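PDB 6ZTI: PlaB phospholipase from Legionella pneumophila, which probably hydrolyses phospholipids as a virulence-associated alpha/beta hydrolase whose activity is controlled by NAD(H)-mediated tetramerization. Local coordinates for residues I72-D77 with D111-N116; I105-M110 with E178-Y183; C121-L126 with N188-F193. All blocks are in the same frame, centred on the assembly; numbering follows the deposited sequence.

Contact 1 (I72-D77 with D111-N116)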
ATOM      1  N   ILE B  72       7.925  -3.436  27.578  1.00 12.43           N
ATOM      2  CA  ILE B  72       8.571  -4.524  28.296  1.00  9.96           C
ATOM      3  C   ILE B  72       9.595  -3.980  29.282  1.00  9.60           C
ATOM      4  O   ILE B  72       9.751  -4.511  30.382  1.00  9.65           O
ATOM      5  CB  ILE B  72       9.217  -5.509  27.305  1.00  9.46           C
ATOM      6  CG1 ILE B  72       8.141  -6.192  26.454  1.00 15.57           C
ATOM      7  CG2 ILE B  72      10.040  -6.555  28.039  1.00 13.08           C
ATOM      8  CD1 ILE B  72       8.689  -6.842  25.195  1.00 17.79           C
ATOM      9  N   ALA B  73      10.337  -2.944  28.891  1.00  9.86           N
ATOM     10  CA  ALA B  73      11.306  -2.347  29.808  1.00 11.99           C
ATOM     11  C   ALA B  73      10.599  -1.695  30.993  1.00 12.20           C
ATOM     12  O   ALA B  73      11.050  -1.816  32.138  1.00 13.42           O
ATOM     13  CB  ALA B  73      12.174  -1.337  29.063  1.00 14.42           C
ATOM     14  N   ARG B  74       9.468  -1.029  30.743  1.00 10.48           N
ATOM     15  CA  ARG B  74       8.664  -0.505  31.843  1.00 11.68           C
ATOM     16  C   ARG B  74       8.179  -1.625  32.758  1.00 11.55           C
ATOM     17  O   ARG B  74       8.124  -1.460  33.982  1.00 12.03           O
ATOM     18  CB  ARG B  74       7.461   0.261  31.291  1.00 22.93           C
ATOM     19  CG  ARG B  74       7.657   1.743  31.046  1.00 34.74           C
ATOM     20  CD  ARG B  74       6.350   2.361  30.504  1.00 36.04           C
ATOM     21  NE  ARG B  74       5.329   2.564  31.538  1.00 34.65           N
ATOM     22  CZ  ARG B  74       4.034   2.755  31.300  1.00 37.03           C
ATOM     23  NH1 ARG B  74       3.572   2.748  30.054  1.00 36.80           N
ATOM     24  NH2 ARG B  74       3.190   2.946  32.310  1.00 30.98           N
ATOM     25  N   ALA B  75       7.778  -2.758  32.174  1.00 11.64           N
ATOM     26  CA  ALA B  75       7.256  -3.860  32.968  1.00 11.86           C
ATOM     27  C   ALA B  75       8.363  -4.594  33.722  1.00 11.29           C
ATOM     28  O   ALA B  75       8.114  -5.129  34.805  1.00 15.95           O
ATOM     29  CB  ALA B  75       6.470  -4.818  32.073  1.00 11.89           C
ATOM     30  N   PHE B  76       9.586  -4.618  33.183  1.00 13.45           N
ATOM     31  CA  PHE B  76      10.729  -5.125  33.943  1.00 10.18           C
ATOM     32  C   PHE B  76      10.903  -4.339  35.239  1.00 14.14           C
ATOM     33  O   PHE B  76      11.031  -4.922  36.325  1.00 11.68           O
ATOM     34  CB  PHE B  76      11.994  -5.071  33.082  1.00 10.02           C
ATOM     35  CG  PHE B  76      13.223  -5.580  33.778  1.00 12.33           C
ATOM     36  CD1 PHE B  76      13.360  -6.917  34.075  1.00 10.35           C
ATOM     37  CD2 PHE B  76      14.226  -4.721  34.144  1.00 12.22           C
ATOM     38  CE1 PHE B  76      14.480  -7.392  34.719  1.00 11.49           C
ATOM     39  CE2 PHE B  76      15.348  -5.190  34.791  1.00 14.95           C
ATOM     40  CZ  PHE B  76      15.467  -6.527  35.084  1.00 10.25           C
ATOM     41  N   ASP B  77      10.865  -3.005  35.152  1.00 12.05           N
ATOM     42  CA  ASP B  77      11.002  -2.193  36.359  1.00 14.66           C
ATOM     43  C   ASP B  77       9.958  -2.565  37.398  1.00 15.28           C
ATOM     44  O   ASP B  77      10.265  -2.656  38.593  1.00 15.96           O
ATOM     45  CB  ASP B  77      10.891  -0.706  36.020  1.00 11.72           C
ATOM     46  CG  ASP B  77      11.385   0.181  37.145  1.00 18.24           C
ATOM     47  OD1 ASP B  77      12.610   0.213  37.348  1.00 18.56           O
ATOM     48  OD2 ASP B  77      10.562   0.839  37.831  1.00 17.65           O
ATOM     49  N   ASP B 111      18.073   2.917  30.155  1.00 10.12           N
ATOM     50  CA  ASP B 111      17.959   4.239  29.547  1.00  9.90           C
ATOM     51  C   ASP B 111      16.724   4.963  30.070  1.00 11.94           C
ATOM     52  O   ASP B 111      16.766   6.171  30.316  1.00 11.07           O
ATOM     53  CB  ASP B 111      17.924   4.097  28.019  1.00  9.67           C
ATOM     54  CG  ASP B 111      18.267   5.388  27.287  1.00 17.69           C
ATOM     55  OD1 ASP B 111      19.418   5.849  27.384  1.00 10.85           O
ATOM     56  OD2 ASP B 111      17.386   5.924  26.580  1.00 13.59           O
ATOM     57  N   LEU B 112      15.626   4.237  30.276  1.00 10.24           N
ATOM     58  CA  LEU B 112      14.392   4.885  30.715  1.00 16.96           C
ATOM     59  C   LEU B 112      14.500   5.385  32.152  1.00 11.44           C
ATOM     60  O   LEU B 112      13.950   6.436  32.490  1.00 12.23           O
ATOM     61  CB  LEU B 112      13.211   3.921  30.583  1.00 15.73           C
ATOM     62  CG  LEU B 112      12.626   3.706  29.184  1.00 17.24           C
ATOM     63  CD1 LEU B 112      11.658   2.552  29.219  1.00 21.68           C
ATOM     64  CD2 LEU B 112      11.927   4.965  28.648  1.00 17.34           C
ATOM     65  N   TYR B 113      15.205   4.647  33.015  1.00 11.87           N
ATOM     66  CA  TYR B 113      15.180   4.904  34.453  1.00 14.34           C
ATOM     67  C   TYR B 113      16.489   5.422  35.033  1.00 13.87           C
ATOM     68  O   TYR B 113      16.463   5.981  36.129  1.00 15.09           O
ATOM     69  CB  TYR B 113      14.776   3.627  35.214  1.00 13.29           C
ATOM     70  CG  TYR B 113      13.350   3.219  34.942  1.00 19.56           C
ATOM     71  CD1 TYR B 113      12.302   3.786  35.656  1.00 15.06           C
ATOM     72  CD2 TYR B 113      13.049   2.288  33.956  1.00 14.94           C
ATOM     73  CE1 TYR B 113      10.984   3.427  35.399  1.00 16.60           C
ATOM     74  CE2 TYR B 113      11.742   1.926  33.692  1.00 19.43           C
ATOM     75  CZ  TYR B 113      10.712   2.499  34.419  1.00 16.28           C
ATOM     76  OH  TYR B 113       9.407   2.146  34.146  1.00 17.23           O
ATOM     77  N   PHE B 114      17.628   5.287  34.332  1.00 15.30           N
ATOM     78  CA  PHE B 114      18.893   5.617  34.986  1.00 18.30           C
ATOM     79  C   PHE B 114      19.912   6.295  34.079  1.00 17.95           C
ATOM     80  O   PHE B 114      21.083   6.407  34.466  1.00 20.80           O
ATOM     81  CB  PHE B 114      19.501   4.351  35.587  1.00 19.07           C
ATOM     82  CG  PHE B 114      18.710   3.804  36.740  1.00 18.97           C
ATOM     83  CD1 PHE B 114      18.803   4.388  37.978  1.00 15.98           C
ATOM     84  CD2 PHE B 114      17.856   2.731  36.575  1.00 12.08           C
ATOM     85  CE1 PHE B 114      18.065   3.907  39.042  1.00 25.63           C
ATOM     86  CE2 PHE B 114      17.120   2.254  37.625  1.00 19.45           C
ATOM     87  CZ  PHE B 114      17.226   2.844  38.865  1.00 20.09           C
ATOM     88  N   LYS B 115      19.487   6.812  32.924  1.00 17.33           N
ATOM     89  CA  LYS B 115      20.433   7.254  31.907  1.00 16.26           C
ATOM     90  C   LYS B 115      21.481   8.193  32.488  1.00 26.22           C
ATOM     91  O   LYS B 115      22.686   7.932  32.419  1.00 33.85           O
ATOM     92  CB  LYS B 115      19.696   7.944  30.763  1.00 24.21           C
ATOM     93  CG  LYS B 115      20.648   8.515  29.712  1.00 33.61           C
ATOM     94  CD  LYS B 115      19.916   8.988  28.456  1.00 32.26           C
ATOM     95  CE  LYS B 115      20.812   9.871  27.573  1.00 22.21           C
ATOM     96  NZ  LYS B 115      22.070   9.198  27.184  1.00 20.66           N
ATOM     97  N   ASN B 116      21.045   9.303  33.044  1.00 25.80           N
ATOM     98  CA  ASN B 116      21.999  10.270  33.562  1.00 43.29           C
ATOM     99  C   ASN B 116      22.525   9.911  34.942  1.00 28.41           C
ATOM    100  O   ASN B 116      23.043  10.798  35.625  1.00 30.95           O
ATOM    101  CB  ASN B 116      21.358  11.654  33.604  1.00 47.32           C
ATOM    102  CG  ASN B 116      20.729  12.040  32.285  1.00 53.43           C
ATOM    103  OD1 ASN B 116      19.553  12.408  32.236  1.00 40.75           O
ATOM    104  ND2 ASN B 116      21.506  11.953  31.201  1.00 44.22           N
TER
HETATM  105  O   HOH W   1       8.032   2.821  36.751  1.00 37.83           O
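A73 and L112 make the apolar end of this helix-to-helix contact. The methyl CB of A73 meets CD1 of L112 at 3.9 Å. One residue on, R74 crosses the Y113 side chain at about a right angle. Its CG lies 3.6 Å from Y113 OH, and its CA sits at the ring edge, near the plane. Only the aliphatic part of R74 is used in this way. R74 NH2 is hydrogen-bonded to O of D489, the C-terminal residue, of the second subunit. D77 closes the segment with a stack. Its carboxylate lies nearly flat over the Y113 ring, with the two planes 9° apart. CG, anti to the backbone N (chi1 -165°), stands 3.6 Å above the ring plane, over its centre. CB adds a CH-pi contact to the same face, 4.0 Å from the ring centroid. Two outside partners fix the carboxylate's rotation: OD1 bonds W109 NE1, and OD2 forms a salt bridge with R81 NE. The positive charge of R81 probably offsets the cost of a carboxylate over pi electrons. A water lies 3.0 Å from Y113 OH and binds D77 OD2 weakly. F468 and R351 of the second subunit pack directly on this helix pair, which therefore lies at a subunit interface. Within the chain, the contact pairs helix 69-89 with the C-terminal part of helix 102-114, and strand 93-99 connects these helices.

Contact 2 (I105-M110 with E178-Y183)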
ATOM      1  N   ILE B 105      16.557  -5.049  25.768  1.00 11.88           N
ATOM      2  CA  ILE B 105      15.449  -4.683  26.652  1.00 11.74           C
ATOM      3  C   ILE B 105      15.982  -4.115  27.961  1.00 10.03           C
ATOM      4  O   ILE B 105      15.533  -3.062  28.431  1.00  9.30           O
ATOM      5  CB  ILE B 105      14.536  -5.902  26.888  1.00 10.43           C
ATOM      6  CG1 ILE B 105      13.595  -6.081  25.702  1.00  9.44           C
ATOM      7  CG2 ILE B 105      13.721  -5.758  28.171  1.00 17.33           C
ATOM      8  CD1 ILE B 105      12.998  -7.482  25.569  1.00 20.11           C
ATOM      9  N   VAL B 106      16.964  -4.793  28.559  1.00  8.37           N
ATOM     10  CA  VAL B 106      17.575  -4.277  29.777  1.00 13.89           C
ATOM     11  C   VAL B 106      18.293  -2.959  29.508  1.00 11.55           C
ATOM     12  O   VAL B 106      18.327  -2.081  30.379  1.00 12.36           O
ATOM     13  CB  VAL B 106      18.514  -5.332  30.385  1.00 13.27           C
ATOM     14  CG1 VAL B 106      19.307  -4.752  31.554  1.00 18.45           C
ATOM     15  CG2 VAL B 106      17.697  -6.536  30.846  1.00 11.83           C
ATOM     16  N   ARG B 107      18.858  -2.785  28.306  1.00 11.43           N
ATOM     17  CA  ARG B 107      19.509  -1.521  27.982  1.00  7.78           C
ATOM     18  C   ARG B 107      18.498  -0.388  27.834  1.00  8.01           C
ATOM     19  O   ARG B 107      18.809   0.760  28.153  1.00 15.13           O
ATOM     20  CB  ARG B 107      20.331  -1.651  26.705  1.00  8.12           C
ATOM     21  CG  ARG B 107      21.571  -2.563  26.837  1.00  7.83           C
ATOM     22  CD  ARG B 107      22.576  -2.253  25.776  1.00 14.59           C
ATOM     23  NE  ARG B 107      22.078  -2.495  24.426  1.00 13.67           N
ATOM     24  CZ  ARG B 107      21.924  -1.573  23.479  1.00  8.31           C
ATOM     25  NH1 ARG B 107      22.204  -0.287  23.694  1.00 12.94           N
ATOM     26  NH2 ARG B 107      21.476  -1.953  22.290  1.00  9.52           N
ATOM     27  N   LYS B 108      17.308  -0.682  27.306  1.00  7.94           N
ATOM     28  CA  LYS B 108      16.238   0.306  27.260  1.00  8.32           C
ATOM     29  C   LYS B 108      15.743   0.645  28.662  1.00  9.13           C
ATOM     30  O   LYS B 108      15.456   1.811  28.967  1.00  9.07           O
ATOM     31  CB  LYS B 108      15.098  -0.231  26.395  1.00  8.59           C
ATOM     32  CG  LYS B 108      13.894   0.671  26.302  1.00  8.87           C
ATOM     33  CD  LYS B 108      14.176   1.987  25.607  1.00  9.29           C
ATOM     34  CE  LYS B 108      12.890   2.816  25.473  1.00 13.42           C
ATOM     35  NZ  LYS B 108      13.138   4.168  24.964  1.00 21.88           N
ATOM     36  N   TRP B 109      15.627  -0.365  29.528  1.00  8.79           N
ATOM     37  CA  TRP B 109      15.261  -0.118  30.917  1.00 11.73           C
ATOM     38  C   TRP B 109      16.272   0.795  31.604  1.00 11.98           C
ATOM     39  O   TRP B 109      15.893   1.777  32.258  1.00 12.29           O
ATOM     40  CB  TRP B 109      15.143  -1.447  31.660  1.00  8.68           C
ATOM     41  CG  TRP B 109      15.072  -1.273  33.146  1.00  9.18           C
ATOM     42  CD1 TRP B 109      13.991  -0.883  33.878  1.00 10.47           C
ATOM     43  CD2 TRP B 109      16.138  -1.470  34.081  1.00 11.86           C
ATOM     44  NE1 TRP B 109      14.319  -0.822  35.212  1.00 13.16           N
ATOM     45  CE2 TRP B 109      15.631  -1.178  35.364  1.00 11.65           C
ATOM     46  CE3 TRP B 109      17.470  -1.856  33.958  1.00 14.12           C
ATOM     47  CZ2 TRP B 109      16.411  -1.264  36.511  1.00 14.05           C
ATOM     48  CZ3 TRP B 109      18.243  -1.949  35.099  1.00 18.10           C
ATOM     49  CH2 TRP B 109      17.713  -1.656  36.357  1.00 18.89           C
ATOM     50  N   MET B 110      17.569   0.486  31.468  1.00  9.02           N
ATOM     51  CA  MET B 110      18.601   1.380  31.979  1.00 12.12           C
ATOM     52  C   MET B 110      18.413   2.796  31.438  1.00 10.30           C
ATOM     53  O   MET B 110      18.543   3.775  32.175  1.00 10.26           O
ATOM     54  CB  MET B 110      19.994   0.858  31.602  1.00  9.37           C
ATOM     55  CG  MET B 110      20.397  -0.424  32.306  1.00 15.85           C
ATOM     56  SD  MET B 110      21.884  -1.204  31.640  1.00 14.14           S
ATOM     57  CE  MET B 110      23.076   0.094  32.004  1.00 21.09           C
ATOM     58  N   GLU B 178      22.275   5.387  19.890  1.00 11.83           N
ATOM     59  CA  GLU B 178      22.875   6.711  19.918  1.00 11.78           C
ATOM     60  C   GLU B 178      22.910   7.245  21.341  1.00 10.74           C
ATOM     61  O   GLU B 178      23.907   7.838  21.765  1.00 11.07           O
ATOM     62  CB  GLU B 178      22.116   7.652  18.993  1.00  9.35           C
ATOM     63  CG  GLU B 178      22.625   9.075  19.068  1.00 20.48           C
ATOM     64  CD  GLU B 178      22.088   9.969  17.966  1.00 25.80           C
ATOM     65  OE1 GLU B 178      20.986   9.690  17.446  1.00 27.21           O
ATOM     66  OE2 GLU B 178      22.779  10.952  17.622  1.00 30.15           O
ATOM     67  N   SER B 179      21.838   7.028  22.102  1.00 14.66           N
ATOM     68  CA  SER B 179      21.883   7.348  23.525  1.00 15.91           C
ATOM     69  C   SER B 179      23.073   6.672  24.195  1.00 16.09           C
ATOM     70  O   SER B 179      23.787   7.295  24.990  1.00 15.66           O
ATOM     71  CB  SER B 179      20.581   6.921  24.204  1.00 13.35           C
ATOM     72  OG  SER B 179      20.510   7.408  25.536  1.00 15.04           O
ATOM     73  N   TRP B 180      23.317   5.398  23.872  1.00 13.59           N
ATOM     74  CA  TRP B 180      24.325   4.637  24.601  1.00 10.50           C
ATOM     75  C   TRP B 180      25.735   5.092  24.279  1.00 13.68           C
ATOM     76  O   TRP B 180      26.665   4.710  24.997  1.00 12.12           O
ATOM     77  CB  TRP B 180      24.154   3.138  24.335  1.00 10.30           C
ATOM     78  CG  TRP B 180      23.350   2.488  25.419  1.00  9.50           C
ATOM     79  CD1 TRP B 180      22.006   2.608  25.621  1.00 10.45           C
ATOM     80  CD2 TRP B 180      23.840   1.643  26.474  1.00 11.24           C
ATOM     81  NE1 TRP B 180      21.629   1.886  26.723  1.00 12.12           N
ATOM     82  CE2 TRP B 180      22.736   1.294  27.273  1.00 11.25           C
ATOM     83  CE3 TRP B 180      25.103   1.156  26.820  1.00 12.26           C
ATOM     84  CZ2 TRP B 180      22.853   0.469  28.390  1.00 12.95           C
ATOM     85  CZ3 TRP B 180      25.220   0.328  27.936  1.00 10.93           C
ATOM     86  CH2 TRP B 180      24.106  -0.002  28.705  1.00 11.49           C
ATOM     87  N   LEU B 181      25.915   5.917  23.241  1.00 16.05           N
ATOM     88  CA  LEU B 181      27.219   6.523  23.004  1.00 17.33           C
ATOM     89  C   LEU B 181      27.719   7.295  24.220  1.00 20.03           C
ATOM     90  O   LEU B 181      28.932   7.375  24.446  1.00 25.54           O
ATOM     91  CB  LEU B 181      27.159   7.443  21.781  1.00 12.26           C
ATOM     92  CG  LEU B 181      27.010   6.675  20.471  1.00 16.81           C
ATOM     93  CD1 LEU B 181      26.514   7.564  19.373  1.00 15.30           C
ATOM     94  CD2 LEU B 181      28.344   6.038  20.063  1.00 18.05           C
ATOM     95  N   ASP B 182      26.816   7.859  25.018  1.00 18.44           N
ATOM     96  CA  ASP B 182      27.190   8.690  26.157  1.00 24.73           C
ATOM     97  C   ASP B 182      27.384   7.905  27.453  1.00 22.24           C
ATOM     98  O   ASP B 182      27.745   8.502  28.473  1.00 25.92           O
ATOM     99  CB  ASP B 182      26.125   9.772  26.383  1.00 31.86           C
ATOM    100  CG  ASP B 182      25.893  10.620  25.154  1.00 45.35           C
ATOM    101  OD1 ASP B 182      26.890  11.068  24.548  1.00 57.50           O
ATOM    102  OD2 ASP B 182      24.715  10.825  24.787  1.00 65.56           O
ATOM    103  N   TYR B 183      27.151   6.599  27.452  1.00 17.71           N
ATOM    104  CA  TYR B 183      27.251   5.817  28.678  1.00 15.68           C
ATOM    105  C   TYR B 183      28.709   5.535  29.037  1.00 15.89           C
ATOM    106  O   TYR B 183      29.562   5.336  28.163  1.00 17.15           O
ATOM    107  CB  TYR B 183      26.527   4.484  28.521  1.00 16.24           C
ATOM    108  CG  TYR B 183      25.015   4.513  28.666  1.00 12.81           C
ATOM    109  CD1 TYR B 183      24.230   5.403  27.945  1.00 13.83           C
ATOM    110  CD2 TYR B 183      24.372   3.613  29.518  1.00  9.77           C
ATOM    111  CE1 TYR B 183      22.839   5.398  28.070  1.00 11.60           C
ATOM    112  CE2 TYR B 183      22.999   3.598  29.644  1.00 15.37           C
ATOM    113  CZ  TYR B 183      22.245   4.489  28.924  1.00 14.41           C
ATOM    114  OH  TYR B 183      20.894   4.453  29.076  1.00 16.52           O
TER
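R107 and W180 are the facing backbone positions, their CA atoms 8.5 Å apart, where helix 102-114 meets helix 171-180 and the type I turn W180-Y183. The indole lies between two side chains. Y183 CE2 covers one face. R107 covers the opposite face, with CD 3.7 Å above the plane and offset toward the rim. Beyond CD the R107 chain bends at chi3 (-63°). The guanidinium stands almost upright on the indole, the planes 81° apart. Its NH1 edge points at the five-membered ring, 3.5 Å from W180 CG. CZ lies 4.6 Å from the centroid of that ring, a cation-pi contact. The guanidinium is also held by N177 OD1 at NH2 and N133 OD1 at NE. Helix 102-114 directly follows strand 93-99, a position consistent with the helix after the nucleophile elbow in the alpha/beta hydrolase family. It lies on strand 123-129, where V106, R107 and M110 touch L126. E178 and L181 touch L232 of strand 231-238. At the indole edge, W180 NE1 gives a weak hydrogen bond to R107 O at 3.4 Å. M110 crosses W180 at about a right angle. Its SD makes a Met-aromatic contact at the rim of the six-membered ring, 5.0 Å from the centroid, and its CE lies 3.5 Å from W180 CH2. CE also meets the Y183 ring edge, while Y183 OH is hydrogen-bonded to D111 OD1.

Contact 3 (C121-L126 with N188-F193)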
ATOM      1  N   CYS B 121      21.723   2.933  39.609  1.00 24.68           N
ATOM      2  CA  CYS B 121      21.083   1.769  39.025  1.00 22.86           C
ATOM      3  C   CYS B 121      21.338   0.541  39.894  1.00 22.64           C
ATOM      4  O   CYS B 121      22.489   0.282  40.264  1.00 20.97           O
ATOM      5  CB  CYS B 121      21.629   1.545  37.616  1.00 20.68           C
ATOM      6  SG  CYS B 121      20.874   0.191  36.728  1.00 20.75           S
ATOM      7  N   PRO B 122      20.309  -0.246  40.228  1.00 23.44           N
ATOM      8  CA  PRO B 122      20.529  -1.421  41.086  1.00 26.72           C
ATOM      9  C   PRO B 122      21.220  -2.579  40.384  1.00 22.10           C
ATOM     10  O   PRO B 122      21.491  -3.605  41.018  1.00 19.09           O
ATOM     11  CB  PRO B 122      19.107  -1.804  41.506  1.00 22.28           C
ATOM     12  CG  PRO B 122      18.266  -1.374  40.351  1.00 19.47           C
ATOM     13  CD  PRO B 122      18.897  -0.121  39.820  1.00 21.65           C
ATOM     14  N   LEU B 123      21.522  -2.447  39.105  1.00 19.23           N
ATOM     15  CA  LEU B 123      22.189  -3.495  38.352  1.00 23.93           C
ATOM     16  C   LEU B 123      23.693  -3.320  38.507  1.00 16.36           C
ATOM     17  O   LEU B 123      24.208  -2.208  38.380  1.00 27.56           O
ATOM     18  CB  LEU B 123      21.752  -3.428  36.883  1.00 21.93           C
ATOM     19  CG  LEU B 123      22.377  -4.359  35.850  1.00 22.54           C
ATOM     20  CD1 LEU B 123      21.365  -4.694  34.754  1.00 32.74           C
ATOM     21  CD2 LEU B 123      23.618  -3.714  35.228  1.00 34.30           C
ATOM     22  N   SER B 124      24.386  -4.417  38.827  1.00 19.95           N
ATOM     23  CA  SER B 124      25.835  -4.417  38.982  1.00 19.90           C
ATOM     24  C   SER B 124      26.561  -5.052  37.806  1.00 21.00           C
ATOM     25  O   SER B 124      27.700  -4.668  37.524  1.00 14.27           O
ATOM     26  CB  SER B 124      26.235  -5.168  40.254  1.00 23.06           C
ATOM     27  OG  SER B 124      25.992  -6.562  40.113  1.00 20.92           O
ATOM     28  N   HIS B 125      25.938  -6.028  37.135  1.00 17.10           N
ATOM     29  CA  HIS B 125      26.524  -6.722  35.999  1.00 16.83           C
ATOM     30  C   HIS B 125      25.458  -6.915  34.932  1.00 12.72           C
ATOM     31  O   HIS B 125      24.314  -7.264  35.239  1.00 15.35           O
ATOM     32  CB  HIS B 125      27.090  -8.105  36.384  1.00 12.50           C
ATOM     33  CG  HIS B 125      28.198  -8.063  37.396  1.00 12.83           C
ATOM     34  ND1 HIS B 125      27.998  -7.700  38.709  1.00 14.82           N
ATOM     35  CD2 HIS B 125      29.512  -8.369  37.289  1.00 13.27           C
ATOM     36  CE1 HIS B 125      29.142  -7.769  39.366  1.00 20.56           C
ATOM     37  NE2 HIS B 125      30.077  -8.176  38.527  1.00 14.91           N
ATOM     38  N   LEU B 126      25.843  -6.682  33.686  1.00 13.92           N
ATOM     39  CA  LEU B 126      24.995  -6.944  32.526  1.00 16.16           C
ATOM     40  C   LEU B 126      25.772  -7.877  31.613  1.00 12.89           C
ATOM     41  O   LEU B 126      26.783  -7.481  31.024  1.00  8.86           O
ATOM     42  CB  LEU B 126      24.601  -5.656  31.810  1.00 10.21           C
ATOM     43  CG  LEU B 126      23.816  -5.844  30.507  1.00 13.68           C
ATOM     44  CD1 LEU B 126      22.602  -6.740  30.732  1.00 14.34           C
ATOM     45  CD2 LEU B 126      23.387  -4.507  29.931  1.00 16.27           C
ATOM     46  N   ASN B 188      30.752   3.952  36.426  1.00 11.89           N
ATOM     47  CA  ASN B 188      29.650   3.987  37.373  1.00 15.10           C
ATOM     48  C   ASN B 188      29.483   2.662  38.099  1.00 18.63           C
ATOM     49  O   ASN B 188      28.464   2.449  38.762  1.00 18.90           O
ATOM     50  CB  ASN B 188      28.349   4.364  36.653  1.00 15.05           C
ATOM     51  CG  ASN B 188      28.274   5.834  36.315  1.00 13.21           C
ATOM     52  OD1 ASN B 188      27.903   6.653  37.155  1.00 14.19           O
ATOM     53  ND2 ASN B 188      28.614   6.182  35.077  1.00 16.13           N
ATOM     54  N   GLY B 189      30.451   1.760  37.978  1.00 16.19           N
ATOM     55  CA  GLY B 189      30.379   0.511  38.709  1.00 19.08           C
ATOM     56  C   GLY B 189      29.425  -0.498  38.127  1.00 15.90           C
ATOM     57  O   GLY B 189      28.992  -1.408  38.837  1.00 15.82           O
ATOM     58  N   VAL B 190      29.077  -0.364  36.855  1.00 12.92           N
ATOM     59  CA  VAL B 190      28.263  -1.343  36.153  1.00 14.66           C
ATOM     60  C   VAL B 190      29.182  -2.048  35.175  1.00 11.77           C
ATOM     61  O   VAL B 190      29.790  -1.408  34.307  1.00 13.72           O
ATOM     62  CB  VAL B 190      27.068  -0.699  35.439  1.00 10.27           C
ATOM     63  CG1 VAL B 190      26.337  -1.727  34.569  1.00 14.86           C
ATOM     64  CG2 VAL B 190      26.107  -0.064  36.457  1.00 13.79           C
ATOM     65  N   TYR B 191      29.296  -3.354  35.332  1.00 10.11           N
ATOM     66  CA  TYR B 191      30.209  -4.171  34.543  1.00 17.27           C
ATOM     67  C   TYR B 191      29.383  -4.883  33.486  1.00 15.61           C
ATOM     68  O   TYR B 191      28.578  -5.764  33.805  1.00 11.38           O
ATOM     69  CB  TYR B 191      30.979  -5.136  35.442  1.00 12.39           C
ATOM     70  CG  TYR B 191      31.852  -4.378  36.411  1.00 19.19           C
ATOM     71  CD1 TYR B 191      32.915  -3.605  35.955  1.00 17.23           C
ATOM     72  CD2 TYR B 191      31.598  -4.402  37.779  1.00 11.75           C
ATOM     73  CE1 TYR B 191      33.715  -2.876  36.849  1.00 15.49           C
ATOM     74  CE2 TYR B 191      32.368  -3.697  38.648  1.00 15.63           C
ATOM     75  CZ  TYR B 191      33.428  -2.932  38.192  1.00 22.12           C
ATOM     76  OH  TYR B 191      34.202  -2.229  39.088  1.00 22.80           O
ATOM     77  N   SER B 192      29.560  -4.462  32.234  1.00 10.73           N
ATOM     78  CA  SER B 192      28.782  -4.931  31.103  1.00 10.52           C
ATOM     79  C   SER B 192      29.626  -5.805  30.181  1.00 13.13           C
ATOM     80  O   SER B 192      30.806  -5.521  29.944  1.00 12.34           O
ATOM     81  CB  SER B 192      28.237  -3.731  30.332  1.00 14.70           C
ATOM     82  OG  SER B 192      27.326  -4.166  29.348  1.00 14.49           O
ATOM     83  N   PHE B 193      29.016  -6.864  29.645  1.00 15.81           N
ATOM     84  CA  PHE B 193      29.726  -7.823  28.806  1.00  8.47           C
ATOM     85  C   PHE B 193      28.818  -8.313  27.688  1.00 10.09           C
ATOM     86  O   PHE B 193      27.608  -8.485  27.879  1.00 10.50           O
ATOM     87  CB  PHE B 193      30.199  -9.061  29.599  1.00 12.03           C
ATOM     88  CG  PHE B 193      30.771  -8.747  30.947  1.00 10.75           C
ATOM     89  CD1 PHE B 193      29.942  -8.385  32.000  1.00 11.06           C
ATOM     90  CD2 PHE B 193      32.134  -8.849  31.177  1.00 10.74           C
ATOM     91  CE1 PHE B 193      30.468  -8.103  33.241  1.00 13.56           C
ATOM     92  CE2 PHE B 193      32.665  -8.576  32.431  1.00 13.72           C
ATOM     93  CZ  PHE B 193      31.832  -8.202  33.461  1.00 10.48           C
TER
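S124, L126, Y191 and F193 supply the backbone bonds that join two parallel strands. Y191 N bonds S124 O at 3.0 Å. L126 N bonds Y191 O at 2.9 Å. F193 N bonds L126 O at 2.7 Å, approaching nearly along the C=O axis (174°). H125 pairs with Y191, and L126 with S192. Two CA-H...O contacts add to the ladder: H125 CA to Y191 O and S192 CA to L126 O. The strand directions diverge slightly, in keeping with a twisted parallel sheet.

The side chains divide between the two faces of the sheet. H125 and Y191 share one face. H125 CG lies anti to the carbonyl carbon (chi1 -62°), as does CG of Y191, and the two rings meet obliquely, centroids 5.8 Å apart and planes at 49°. H125 CD2 also comes 4.2 Å from F193 CE1, at the edge of the phenyl ring. L126 and S192 share the other face. The hydroxyl OG of S192 lies 4.0 Å from L126 CB and is buried without a polar partner. Before the paired residues, L123 CD2 presses on V190 CG1 at 3.4 Å, tighter than usual for two carbons.

The H125 ring is held from both nitrogens. S124 OG lies in the ring plane and hydrogen-bonds ND1 at 2.7 Å, and V297 O takes NE2. Y303 meets the F193 ring edge-to-face and bonds S192 O. Strands 123-129 and 191-197 are inner neighbours in the six-stranded parallel sheet of the alpha/beta hydrolase fold. Strand 93-99 flanks 123-129 on its other side, and V106 of helix 102-114 packs on L123.

How the contacts relate
The three contacts lie close together in the alpha/beta hydrolase part of the chain. Contact centres 1 and 2 are about 9 Å apart, 2 and 3 about 12 Å, and 1 and 3 about 14 Å. Contacts 1 and 2 both use helix 102-114. That helix is followed in the chain by strand 123-129 of contact 3, and helix 171-180 of contact 2 by strand 191-197. Contact 1 closes before contact 3 opens, while contact 2 interleaves with both. W109 and F114 pack on the loop leading into strand 123-129. Together the contacts tie helices to the central parallel sheet, and contact 1 also meets the second subunit. All three lie away from the dinucleotide pockets.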